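Local coordinates for nitrogen regulatory protein P-II (Thiomonas intermedia, PDB 5D4N) that binds adenine nucleotides and, as a PII-like signalling protein associated with carboxysomes and regulated by bicarbonate, probably adjusts the activity of partner proteins, at residues K10-I15 with A68-E73; Y36-N41 with A62-I67; I4-L9 with D97-R102; D26-A31 with G76-G81. One frame throughout, in Å; residues are numbered along the deposited sequence. Where two conformers were deposited one is given.

How the contacts relate
The four contacts build one ferredoxin-like PII subunit, an antiparallel sheet with two helices packed against it. The start of strand 7-17, with the loop residues before it, forms contact 3 beside strand 92-100; further on, the same strand forms contact 1 beside strand 63-70, the two centres about 13 Å apart. Contact 2 joins strand 63-70 to strand 36-46, about 13 Å from contact 1, and both touch the same AMP. Contact 4 pairs helices 21-31 and 72-88, about 10 Å from contact 1. Along the chain contact 3 encloses the other three, contact 2 is nested within contacts 1 and 4, and these two interlock, so the first residues pair with the last strand and the nucleotide site draws on distant sequence.

Contact 1 (K10-I15 with A68-E73); sequences KKLEII and AAVPEE. With AMP (adenosine monophosphate), chain F.
Two central strands of the PII sheet, 7-17 and 63-70, meet here beside the AMP site, with Lys-10, Lys-11 and Leu-12 facing Val-70, Ala-69 and Ala-68. Lys-10 and Val-70 form a hydrogen-bonded antiparallel pair, Val-70 N reaching Lys-10 O at 2.9 Å, and Leu-12 pairs likewise with Ala-68, where Leu-12 N lies 2.8 Å from Ala-68 O. Between them Lys-11 and Ala-69 are a non-hydrogen-bonded pair, which turns the amide of Ala-69 outward to the nucleotide. Its N donates almost straight to AMP N1 (2.9 Å, 174°), and its O accepts from AMP N6 at 3.0 Å. The adenine thus pairs with the backbone N and O of Ala-69 much as a neighbouring strand would, and the small alanine methyl lets the base come close. A bend at chi2 (-72°) swings CD of Lys-10 around, and its chain lies beside that of Glu-72, pointing the same way, with CE 3.6 Å from Glu-72 CG. The charges stay further apart, Lys-10 NZ being 4.3 Å from Glu-72 OE2, beyond a salt bridge; the ammonium is instead paired with Asp-97. An alanine at Lys-10 would probably leave Asp-97 without that partner and uncover the aliphatic flank of Glu-72. On the opposite face Lys-11 NZ binds Glu-13 OE2 at 3.1 Å and also Glu-13 of the third subunit, tying the trimer together. The face bearing Leu-12 and Val-70 is covered by helix 72-88, which meets it through Val-75 among others, while strand 92-100 flanks strand 7-17 on its other edge.

Contact 2 (Y36-N41 with A62-I67); sequences YTIVGN and ALIMII. With AMP (adenosine monophosphate), chain F.
The ribose-and-base end of the AMP pocket is built on this strand pair, where Thr-37 faces Ile-67 and supplies the pair's side-chain hydrogen bonds to the nucleotide. The hydroxyl of Thr-37 works both ways: OG1 donates to AMP N3 at 2.9 Å and accepts from AMP O2' at 2.7 Å. With OG1 anti to the carbonyl carbon (chi1 -63°), the oxygen stands beside the backbone N and can reach base and sugar together; a threonine suits the place because it offers a hydroxyl on a CB-branched residue that suits a strand. The strand beneath is firmly set, Ile-67 N meeting Thr-37 O at 2.7 Å in a nearly linear bond (176°), and Val-39 N meeting Met-65 O at 2.8 Å. In the ferredoxin-like fold of PII proteins these are the two middle strands of the sequence, antiparallel neighbours joined by the excursion known as the T-loop. Isoleucine and valine, branched at CB, fit such extended backbone and fill both faces. On one, Val-39 CG2 rests against both Met-65 CE and Ile-67 CD1, 3.8 Å from each; the methionine lies alongside it, bent at chi3 so that CE turns to the valine. On the other, Ile-38 CG2 comes within 3.9 Å of Ile-64 CB, and Ile-38 CG1 runs beside Ile-66 CG1. Tyr-36 closes this row, its CB 4.0 Å from Ile-66 CG2, and helix 21-31 covers it through Ala-24 and Thr-25. The Val-39 face looks instead into the trimer, where it meets Val-39 of the second subunit and Leu-42 of the third.

Contact 3 (I4-L9 with D97-R102); sequences IKLYPL and DIQVGR. With ACT (acetate ion), chain E.
Leu-9 and Val-100 bury the most surface where the N-terminal residues run antiparallel to strand 92-100, and Leu-6 follows them. Leu-9 CD2 comes within 4.0 Å of Val-100 CG1, the two side chains crossing obliquely. With CG1 anti to its carbonyl carbon (chi1 -63°), Val-100 holds that methyl at the leucine, while Phe-106 borders both side chains and shields this apolar patch. Leu-9 CB also touches Ile-98 CG1 at 4.0 Å. Each of the pairs Leu-9 with Ile-98 and Tyr-7 with Val-100 is joined by two backbone hydrogen bonds, Tyr-7 N lying 2.8 Å from Val-100 O. That same oxygen sits at the edge of the Tyr-7 ring, in its plane. Leu-6 lays CD2 over the backbone of Val-100, 3.7 Å from its O, and also packs on Leu-79 of the third subunit. Beyond the strand a water donates to both Lys-5 O and Gly-101 O. The turn of Gly-101 and Arg-102 receives an acetate: Gly-101 N donates to acetate O at 2.9 Å, and Arg-102 NE to acetate OXT at 2.8 Å, nearly straight at 171°. An amide and a cationic guanidinium thus hold one small carboxylate against the apolar flank of Val-100, chemistry that would also suit bicarbonate, the regulator of this protein, so the acetate may mark where it binds.

Contact 4 (D26-A31 with G76-G81); sequences DLLDRA and GPLLEG
This is a helix-to-helix contact on the outer side of the PII sheet, where Leu-78 of helix 72-88 reaches across to Leu-27, Leu-28 and Ala-31 of helix 21-31. The segment axes are 10.2 Å apart and run roughly antiparallel, at 148°, and leucine side chains span the distance between them. Leu-78 CD2 presses on Ala-31 CB at 3.6 Å and lies 3.7 Å from Leu-27 O, while Leu-28 CD2, its side chain at about a right angle to the other leucine, comes within 3.9 Å of Leu-78 CD2. Alanine suits position 31 because its methyl fills the place without forcing the helices apart. Further along, Leu-27 CD1 packs on the backbone of Gly-81, 3.6 Å from its O; a side chain at Gly-81 would meet that methyl tightly. An alanine at Leu-78 would probably open a gap between the helices, leaving the methyl of Ala-31 and CD2 of Leu-28 without their partner. Beneath the pair lies the sheet: Leu-78 settles on Leu-12 of strand 7-17 and Val-70 of strand 63-70, Leu-28 rests on Ile-14 and Ile-66, and both border Val-33 of the loop following helix 21-31.

Contact 1 (K10-I15 with A68-E73)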
# COMPACT_ATOMS: atom_id res chain seq x y z
N LYS A 10 11.53 -4.43 -6.13
CA LYS A 10 10.11 -4.76 -6.33
C LYS A 10 9.44 -4.76 -4.96
O LYS A 10 10.13 -4.93 -3.94
CB LYS A 10 9.99 -6.14 -6.98
CG LYS A 10 10.63 -6.22 -8.39
CD LYS A 10 9.82 -5.47 -9.44
CE LYS A 10 10.56 -5.54 -10.78
NZ LYS A 10 9.78 -4.97 -11.89
N LYS A 11 8.13 -4.50 -4.91
CA LYS A 11 7.42 -4.56 -3.64
C LYS A 11 6.17 -5.37 -3.87
O LYS A 11 5.35 -5.03 -4.73
CB LYS A 11 7.06 -3.18 -3.11
CG LYS A 11 6.62 -3.19 -1.63
CD LYS A 11 5.80 -1.96 -1.27
CE LYS A 11 4.39 -2.00 -1.78
NZ LYS A 11 3.64 -0.78 -1.33
N LEU A 12 6.04 -6.45 -3.12
CA LEU A 12 4.82 -7.26 -3.21
C LEU A 12 3.82 -6.81 -2.17
O LEU A 12 4.19 -6.48 -1.04
CB LEU A 12 5.14 -8.73 -2.91
CG LEU A 12 6.22 -9.40 -3.78
CD1 LEU A 12 6.33 -10.89 -3.43
CD2 LEU A 12 5.95 -9.22 -5.23
N GLU A 13 2.54 -6.85 -2.53
CA GLU A 13 1.44 -6.71 -1.58
C GLU A 13 0.71 -8.05 -1.70
O GLU A 13 0.23 -8.39 -2.79
CB GLU A 13 0.47 -5.58 -1.93
CG GLU A 13 1.14 -4.24 -1.62
CD GLU A 13 0.30 -3.01 -1.93
OE1 GLU A 13 -0.74 -3.14 -2.60
OE2 GLU A 13 0.72 -1.91 -1.52
N ILE A 14 0.72 -8.86 -0.63
CA ILE A 14 0.14 -10.22 -0.66
C ILE A 14 -1.06 -10.19 0.26
O ILE A 14 -0.88 -10.00 1.46
CB ILE A 14 1.18 -11.23 -0.17
CG1 ILE A 14 2.46 -11.17 -1.02
CG2 ILE A 14 0.56 -12.66 -0.16
CD1 ILE A 14 3.71 -11.77 -0.27
N ILE A 15 -2.26 -10.33 -0.30
CA ILE A 15 -3.48 -10.22 0.51
C ILE A 15 -4.08 -11.59 0.65
O ILE A 15 -4.34 -12.24 -0.35
CB ILE A 15 -4.48 -9.21 -0.10
CG1 ILE A 15 -3.81 -7.79 -0.23
CG2 ILE A 15 -5.77 -9.18 0.76
CD1 ILE A 15 -4.56 -6.76 -1.14
N ALA A 68 6.10 -6.79 1.14
CA ALA A 68 7.45 -7.30 1.14
C ALA A 68 8.27 -6.70 0.03
O ALA A 68 7.98 -6.95 -1.14
CB ALA A 68 7.42 -8.83 1.02
N ALA A 69 9.29 -5.87 0.39
CA ALA A 69 10.22 -5.32 -0.59
C ALA A 69 11.26 -6.39 -0.85
O ALA A 69 11.91 -6.90 0.08
CB ALA A 69 10.90 -4.06 -0.06
N VAL A 70 11.41 -6.75 -2.13
CA VAL A 70 12.31 -7.83 -2.54
C VAL A 70 13.10 -7.45 -3.79
O VAL A 70 12.59 -6.74 -4.65
CB VAL A 70 11.51 -9.14 -2.80
CG1 VAL A 70 10.70 -9.54 -1.58
CG2 VAL A 70 10.58 -9.05 -4.02
N PRO A 71 14.31 -8.01 -3.94
CA PRO A 71 15.04 -7.81 -5.21
C PRO A 71 14.23 -8.48 -6.34
O PRO A 71 13.54 -9.48 -6.09
CB PRO A 71 16.35 -8.59 -4.98
CG PRO A 71 16.43 -8.84 -3.52
CD PRO A 71 15.04 -8.92 -3.03
N GLU A 72 14.32 -7.97 -7.58
CA GLU A 72 13.57 -8.53 -8.70
C GLU A 72 13.79 -10.05 -8.88
O GLU A 72 12.84 -10.76 -9.22
CB GLU A 72 13.85 -7.77 -10.00
CG GLU A 72 12.94 -8.21 -11.15
CD GLU A 72 13.10 -7.55 -12.51
OE1 GLU A 72 13.88 -6.58 -12.62
OE2 GLU A 72 12.42 -8.00 -13.46
N GLU A 73 15.04 -10.54 -8.63
CA GLU A 73 15.35 -11.97 -8.78
C GLU A 73 14.53 -12.91 -7.88
O GLU A 73 14.44 -14.11 -8.16
CB GLU A 73 16.86 -12.24 -8.68
CG GLU A 73 17.53 -11.76 -7.40
CD GLU A 73 18.10 -10.36 -7.40
OE1 GLU A 73 17.52 -9.46 -8.06
OE2 GLU A 73 19.06 -10.13 -6.63
P AMP F . 14.66 -3.06 10.11
O1P AMP F . 15.40 -4.12 9.32
O2P AMP F . 14.88 -3.30 11.59
O3P AMP F . 14.94 -1.66 9.67
O5' AMP F . 13.09 -3.37 9.91
C5' AMP F . 12.12 -2.56 10.61
C4' AMP F . 10.76 -2.80 9.98
O4' AMP F . 10.77 -2.32 8.63
C3' AMP F . 10.37 -4.26 9.86
O3' AMP F . 9.89 -4.79 11.10
C2' AMP F . 9.29 -4.18 8.78
O2' AMP F . 8.08 -3.70 9.36
C1' AMP F . 9.90 -3.12 7.84
N9 AMP F . 10.69 -3.72 6.76
C8 AMP F . 12.03 -4.00 6.77
N7 AMP F . 12.45 -4.61 5.68
C5 AMP F . 11.30 -4.76 4.93
C6 AMP F . 11.06 -5.34 3.67
N6 AMP F . 12.02 -5.92 2.93
N1 AMP F . 9.79 -5.29 3.19
C2 AMP F . 8.83 -4.72 3.93
N3 AMP F . 8.93 -4.17 5.15
C4 AMP F . 10.20 -4.20 5.58

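Contact 2 (Y36-N41 with A62-I67)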
# COMPACT_ATOMS: atom_id res chain seq x y z
N TYR A 36 9.50 -7.89 6.17
CA TYR A 36 8.15 -7.73 5.67
C TYR A 36 7.34 -6.98 6.70
O TYR A 36 7.72 -6.92 7.87
CB TYR A 36 7.48 -9.09 5.30
CG TYR A 36 7.48 -10.12 6.41
CD1 TYR A 36 6.60 -10.02 7.48
CD2 TYR A 36 8.35 -11.20 6.37
CE1 TYR A 36 6.58 -10.99 8.49
CE2 TYR A 36 8.34 -12.18 7.37
CZ TYR A 36 7.46 -12.06 8.43
OH TYR A 36 7.44 -13.02 9.41
N THR A 37 6.25 -6.34 6.24
CA THR A 37 5.35 -5.60 7.12
C THR A 37 3.95 -6.13 6.93
O THR A 37 3.56 -6.37 5.80
CB THR A 37 5.43 -4.11 6.74
OG1 THR A 37 6.77 -3.65 6.99
CG2 THR A 37 4.45 -3.26 7.57
N ILE A 38 3.20 -6.32 8.01
CA ILE A 38 1.86 -6.91 7.91
C ILE A 38 0.83 -5.92 8.38
O ILE A 38 0.93 -5.37 9.49
CB ILE A 38 1.78 -8.23 8.71
CG1 ILE A 38 2.90 -9.23 8.26
CG2 ILE A 38 0.37 -8.86 8.52
CD1 ILE A 38 2.91 -10.56 8.94
N VAL A 39 -0.14 -5.64 7.49
CA VAL A 39 -1.28 -4.75 7.78
C VAL A 39 -2.40 -5.73 8.14
O VAL A 39 -2.81 -6.56 7.33
CB VAL A 39 -1.66 -3.90 6.55
CG1 VAL A 39 -2.77 -2.92 6.91
CG2 VAL A 39 -0.44 -3.16 5.98
N GLY A 40 -2.89 -5.62 9.36
CA GLY A 40 -3.89 -6.58 9.82
C GLY A 40 -5.30 -6.07 9.77
O GLY A 40 -5.55 -4.90 9.45
N ASN A 41 -6.26 -6.98 10.14
CA ASN A 41 -7.69 -6.70 10.28
C ASN A 41 -8.27 -5.97 9.06
O ASN A 41 -8.89 -4.92 9.17
CB ASN A 41 -7.95 -5.93 11.60
CG ASN A 41 -9.41 -5.87 12.01
OD1 ASN A 41 -10.08 -6.90 12.16
ND2 ASN A 41 -9.92 -4.66 12.21
N ALA A 62 -8.77 -12.73 10.39
CA ALA A 62 -9.10 -11.66 9.46
C ALA A 62 -8.09 -11.57 8.30
O ALA A 62 -6.94 -12.05 8.45
CB ALA A 62 -9.18 -10.32 10.20
N LEU A 63 -8.52 -11.00 7.16
CA LEU A 63 -7.62 -10.78 6.03
C LEU A 63 -6.45 -9.94 6.48
O LEU A 63 -6.59 -9.06 7.33
CB LEU A 63 -8.27 -10.02 4.86
CG LEU A 63 -9.24 -10.74 3.95
CD1 LEU A 63 -9.81 -9.74 2.95
CD2 LEU A 63 -8.58 -11.88 3.19
N ILE A 64 -5.29 -10.21 5.90
CA ILE A 64 -4.09 -9.41 6.16
C ILE A 64 -3.44 -9.06 4.84
O ILE A 64 -3.71 -9.70 3.81
CB ILE A 64 -3.06 -10.16 7.08
CG1 ILE A 64 -2.55 -11.47 6.38
CG2 ILE A 64 -3.62 -10.44 8.46
CD1 ILE A 64 -1.40 -12.16 7.10
N MET A 65 -2.57 -8.05 4.85
CA MET A 65 -1.78 -7.71 3.69
C MET A 65 -0.34 -7.74 4.11
O MET A 65 0.04 -7.01 5.05
CB MET A 65 -2.13 -6.33 3.11
CG MET A 65 -1.25 -5.98 1.94
SD MET A 65 -1.78 -4.47 1.06
CE MET A 65 -1.53 -3.21 2.36
N ILE A 66 0.46 -8.58 3.45
CA ILE A 66 1.88 -8.66 3.76
C ILE A 66 2.58 -7.82 2.70
O ILE A 66 2.39 -8.07 1.50
CB ILE A 66 2.37 -10.12 3.72
CG1 ILE A 66 1.62 -10.96 4.76
CG2 ILE A 66 3.90 -10.14 3.97
CD1 ILE A 66 1.87 -12.51 4.63
N ILE A 67 3.37 -6.83 3.14
CA ILE A 67 4.10 -5.96 2.23
C ILE A 67 5.53 -6.44 2.29
O ILE A 67 6.13 -6.46 3.37
CB ILE A 67 4.01 -4.47 2.70
CG1 ILE A 67 2.57 -3.97 2.72
CG2 ILE A 67 4.91 -3.59 1.83
CD1 ILE A 67 2.44 -2.62 3.50
P AMP F . 14.66 -3.06 10.11
O1P AMP F . 15.40 -4.12 9.32
O2P AMP F . 14.88 -3.30 11.59
O3P AMP F . 14.94 -1.66 9.67
O5' AMP F . 13.09 -3.37 9.91
C5' AMP F . 12.12 -2.56 10.61
C4' AMP F . 10.76 -2.80 9.98
O4' AMP F . 10.77 -2.32 8.63
C3' AMP F . 10.37 -4.26 9.86
O3' AMP F . 9.89 -4.79 11.10
C2' AMP F . 9.29 -4.18 8.78
O2' AMP F . 8.08 -3.70 9.36
C1' AMP F . 9.90 -3.12 7.84
N9 AMP F . 10.69 -3.72 6.76
C8 AMP F . 12.03 -4.00 6.77
N7 AMP F . 12.45 -4.61 5.68
C5 AMP F . 11.30 -4.76 4.93
C6 AMP F . 11.06 -5.34 3.67
N6 AMP F . 12.02 -5.92 2.93
N1 AMP F . 9.79 -5.29 3.19
C2 AMP F . 8.83 -4.72 3.93
N3 AMP F . 8.93 -4.17 5.15
C4 AMP F . 10.20 -4.20 5.58

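Contact 3 (I4-L9 with D97-R102)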
# COMPACT_ATOMS: atom_id res chain seq x y z
N ILE A 4 21.43 11.32 -2.01
CA ILE A 4 21.02 9.95 -1.69
C ILE A 4 20.72 9.22 -2.99
O ILE A 4 19.76 9.59 -3.68
CB ILE A 4 19.79 9.89 -0.72
CG1 ILE A 4 20.03 10.62 0.62
CG2 ILE A 4 19.28 8.43 -0.53
CD1 ILE A 4 21.03 9.97 1.59
N LYS A 5 21.48 8.16 -3.30
CA LYS A 5 21.24 7.41 -4.53
C LYS A 5 20.06 6.49 -4.30
O LYS A 5 19.85 6.02 -3.18
CB LYS A 5 22.48 6.58 -4.91
CG LYS A 5 22.46 6.07 -6.35
CD LYS A 5 23.80 5.47 -6.77
CE LYS A 5 23.64 4.56 -7.96
NZ LYS A 5 24.92 3.90 -8.33
N LEU A 6 19.24 6.33 -5.34
CA LEU A 6 18.09 5.41 -5.30
C LEU A 6 18.35 4.25 -6.24
O LEU A 6 19.03 4.40 -7.27
CB LEU A 6 16.80 6.15 -5.67
CG LEU A 6 16.29 7.14 -4.61
CD1 LEU A 6 15.05 7.89 -5.12
CD2 LEU A 6 15.88 6.40 -3.31
N TYR A 7 17.83 3.08 -5.85
CA TYR A 7 18.05 1.84 -6.57
C TYR A 7 16.73 1.13 -6.79
O TYR A 7 15.86 1.19 -5.91
CB TYR A 7 18.94 0.94 -5.72
CG TYR A 7 20.31 1.53 -5.45
CD1 TYR A 7 20.51 2.41 -4.39
CD2 TYR A 7 21.40 1.17 -6.22
CE1 TYR A 7 21.78 2.90 -4.09
CE2 TYR A 7 22.68 1.64 -5.92
CZ TYR A 7 22.86 2.52 -4.86
OH TYR A 7 24.12 3.00 -4.58
N PRO A 8 16.53 0.44 -7.91
CA PRO A 8 15.24 -0.23 -8.14
C PRO A 8 15.06 -1.50 -7.33
O PRO A 8 16.01 -2.26 -7.07
CB PRO A 8 15.27 -0.55 -9.63
CG PRO A 8 16.72 -0.71 -9.94
CD PRO A 8 17.45 0.27 -9.07
N LEU A 9 13.82 -1.75 -6.93
CA LEU A 9 13.49 -2.98 -6.22
C LEU A 9 12.04 -3.28 -6.56
O LEU A 9 11.38 -2.46 -7.20
CB LEU A 9 13.62 -2.79 -4.70
CG LEU A 9 14.22 -3.93 -3.86
CD1 LEU A 9 15.71 -4.12 -4.04
CD2 LEU A 9 13.90 -3.72 -2.40
N ASP A 97 6.84 -1.68 -8.72
CA ASP A 97 8.20 -1.22 -8.87
C ASP A 97 8.36 -0.15 -7.79
O ASP A 97 7.47 0.68 -7.59
CB ASP A 97 8.41 -0.57 -10.24
CG ASP A 97 8.59 -1.61 -11.32
OD1 ASP A 97 9.29 -2.58 -11.07
OD2 ASP A 97 8.11 -1.38 -12.43
N ILE A 98 9.47 -0.19 -7.07
CA ILE A 98 9.78 0.88 -6.12
C ILE A 98 11.25 1.21 -6.22
O ILE A 98 12.01 0.53 -6.91
CB ILE A 98 9.42 0.49 -4.64
CG1 ILE A 98 10.21 -0.77 -4.20
CG2 ILE A 98 7.88 0.28 -4.46
CD1 ILE A 98 10.32 -1.00 -2.65
N GLN A 99 11.65 2.24 -5.47
CA GLN A 99 13.05 2.61 -5.35
C GLN A 99 13.38 2.66 -3.87
O GLN A 99 12.53 3.01 -3.04
CB GLN A 99 13.32 3.98 -5.98
CG GLN A 99 13.17 4.01 -7.48
CD GLN A 99 13.39 5.42 -7.96
OE1 GLN A 99 12.51 6.29 -7.89
NE2 GLN A 99 14.60 5.70 -8.41
N VAL A 100 14.63 2.29 -3.55
CA VAL A 100 15.09 2.30 -2.17
C VAL A 100 16.46 2.95 -2.13
O VAL A 100 17.18 2.98 -3.14
CB VAL A 100 15.16 0.87 -1.54
CG1 VAL A 100 13.75 0.22 -1.48
CG2 VAL A 100 16.12 -0.05 -2.33
N GLY A 101 16.85 3.37 -0.94
CA GLY A 101 18.19 3.94 -0.81
C GLY A 101 19.27 2.94 -0.44
O GLY A 101 20.45 3.21 -0.65
N ARG A 102 18.88 1.79 0.19
CA ARG A 102 19.87 0.85 0.71
C ARG A 102 19.65 -0.58 0.21
O ARG A 102 19.07 -1.41 0.92
CB ARG A 102 19.87 0.92 2.25
CG ARG A 102 20.19 2.32 2.77
CD ARG A 102 19.87 2.45 4.23
NE ARG A 102 18.42 2.38 4.45
CZ ARG A 102 17.86 2.46 5.65
NH1 ARG A 102 18.63 2.60 6.74
NH2 ARG A 102 16.55 2.35 5.79
C ACT E . 15.67 2.47 2.08
O ACT E . 14.93 2.78 1.11
OXT ACT E . 16.89 2.27 2.11
CH3 ACT E . 14.99 2.28 3.33
O HOH W 1 21.33 5.76 -0.92
O HOH W 2 11.80 -1.54 -9.79

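Contact 4 (D26-A31 with G76-G81)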
# COMPACT_ATOMS: atom_id res chain seq x y z
N ASP A 26 6.65 -18.06 5.80
CA ASP A 26 7.63 -19.13 5.59
C ASP A 26 8.16 -19.10 4.15
O ASP A 26 9.36 -19.29 3.97
CB ASP A 26 7.03 -20.50 5.88
CG ASP A 26 6.90 -20.87 7.34
OD1 ASP A 26 7.45 -20.13 8.20
OD2 ASP A 26 6.27 -21.90 7.62
N LEU A 27 7.29 -18.86 3.14
CA LEU A 27 7.77 -18.73 1.75
C LEU A 27 8.73 -17.56 1.63
O LEU A 27 9.76 -17.65 0.95
CB LEU A 27 6.61 -18.50 0.77
CG LEU A 27 5.81 -19.73 0.37
CD1 LEU A 27 4.77 -19.35 -0.66
CD2 LEU A 27 6.71 -20.85 -0.15
N LEU A 28 8.38 -16.43 2.26
CA LEU A 28 9.26 -15.26 2.19
C LEU A 28 10.60 -15.55 2.85
O LEU A 28 11.62 -15.27 2.25
CB LEU A 28 8.61 -14.02 2.82
CG LEU A 28 7.29 -13.56 2.19
CD1 LEU A 28 6.66 -12.49 3.04
CD2 LEU A 28 7.50 -13.05 0.77
N ASP A 29 10.59 -16.11 4.07
CA ASP A 29 11.84 -16.44 4.79
C ASP A 29 12.72 -17.36 3.98
O ASP A 29 13.93 -17.10 3.84
CB ASP A 29 11.55 -17.03 6.19
CG ASP A 29 10.89 -16.06 7.15
OD1 ASP A 29 10.88 -14.84 6.86
OD2 ASP A 29 10.32 -16.53 8.17
N ARG A 30 12.11 -18.41 3.41
CA ARG A 30 12.83 -19.41 2.62
C ARG A 30 13.50 -18.82 1.38
O ARG A 30 14.64 -19.14 1.08
CB ARG A 30 11.91 -20.58 2.26
CG ARG A 30 12.54 -21.62 1.31
CD ARG A 30 13.77 -22.34 1.88
NE ARG A 30 13.52 -23.00 3.17
CZ ARG A 30 12.83 -24.13 3.31
NH1 ARG A 30 12.32 -24.74 2.26
NH2 ARG A 30 12.65 -24.65 4.52
N ALA A 31 12.79 -17.94 0.67
CA ALA A 31 13.31 -17.29 -0.53
C ALA A 31 14.44 -16.31 -0.25
O ALA A 31 15.14 -15.90 -1.18
CB ALA A 31 12.18 -16.60 -1.25
N GLY A 76 10.00 -14.15 -9.28
CA GLY A 76 9.66 -15.40 -9.95
C GLY A 76 9.54 -16.58 -8.99
O GLY A 76 8.47 -17.17 -8.89
N PRO A 77 10.61 -16.86 -8.19
CA PRO A 77 10.52 -17.98 -7.23
C PRO A 77 9.40 -17.84 -6.20
O PRO A 77 8.72 -18.83 -5.88
CB PRO A 77 11.91 -17.98 -6.57
CG PRO A 77 12.82 -17.37 -7.62
CD PRO A 77 11.97 -16.28 -8.21
N LEU A 78 9.14 -16.59 -5.75
CA LEU A 78 8.07 -16.32 -4.81
C LEU A 78 6.72 -16.58 -5.41
O LEU A 78 5.90 -17.26 -4.79
CB LEU A 78 8.14 -14.88 -4.25
CG LEU A 78 9.17 -14.69 -3.13
CD1 LEU A 78 9.33 -13.24 -2.78
CD2 LEU A 78 8.83 -15.54 -1.92
N LEU A 79 6.48 -16.06 -6.63
CA LEU A 79 5.19 -16.24 -7.31
C LEU A 79 4.93 -17.71 -7.62
O LEU A 79 3.80 -18.15 -7.49
CB LEU A 79 5.08 -15.40 -8.56
CG LEU A 79 5.03 -13.89 -8.32
CD1 LEU A 79 4.90 -13.16 -9.63
CD2 LEU A 79 3.89 -13.49 -7.39
N GLU A 80 5.99 -18.46 -7.94
CA GLU A 80 5.93 -19.91 -8.19
C GLU A 80 5.46 -20.62 -6.92
O GLU A 80 4.64 -21.54 -7.02
CB GLU A 80 7.30 -20.43 -8.64
CG GLU A 80 7.58 -20.17 -10.11
CD GLU A 80 9.02 -20.34 -10.55
OE1 GLU A 80 9.68 -21.29 -10.07
OE2 GLU A 80 9.49 -19.53 -11.37
N GLY A 81 5.92 -20.13 -5.76
CA GLY A 81 5.55 -20.66 -4.46
C GLY A 81 4.12 -20.33 -4.09
O GLY A 81 3.43 -21.15 -3.50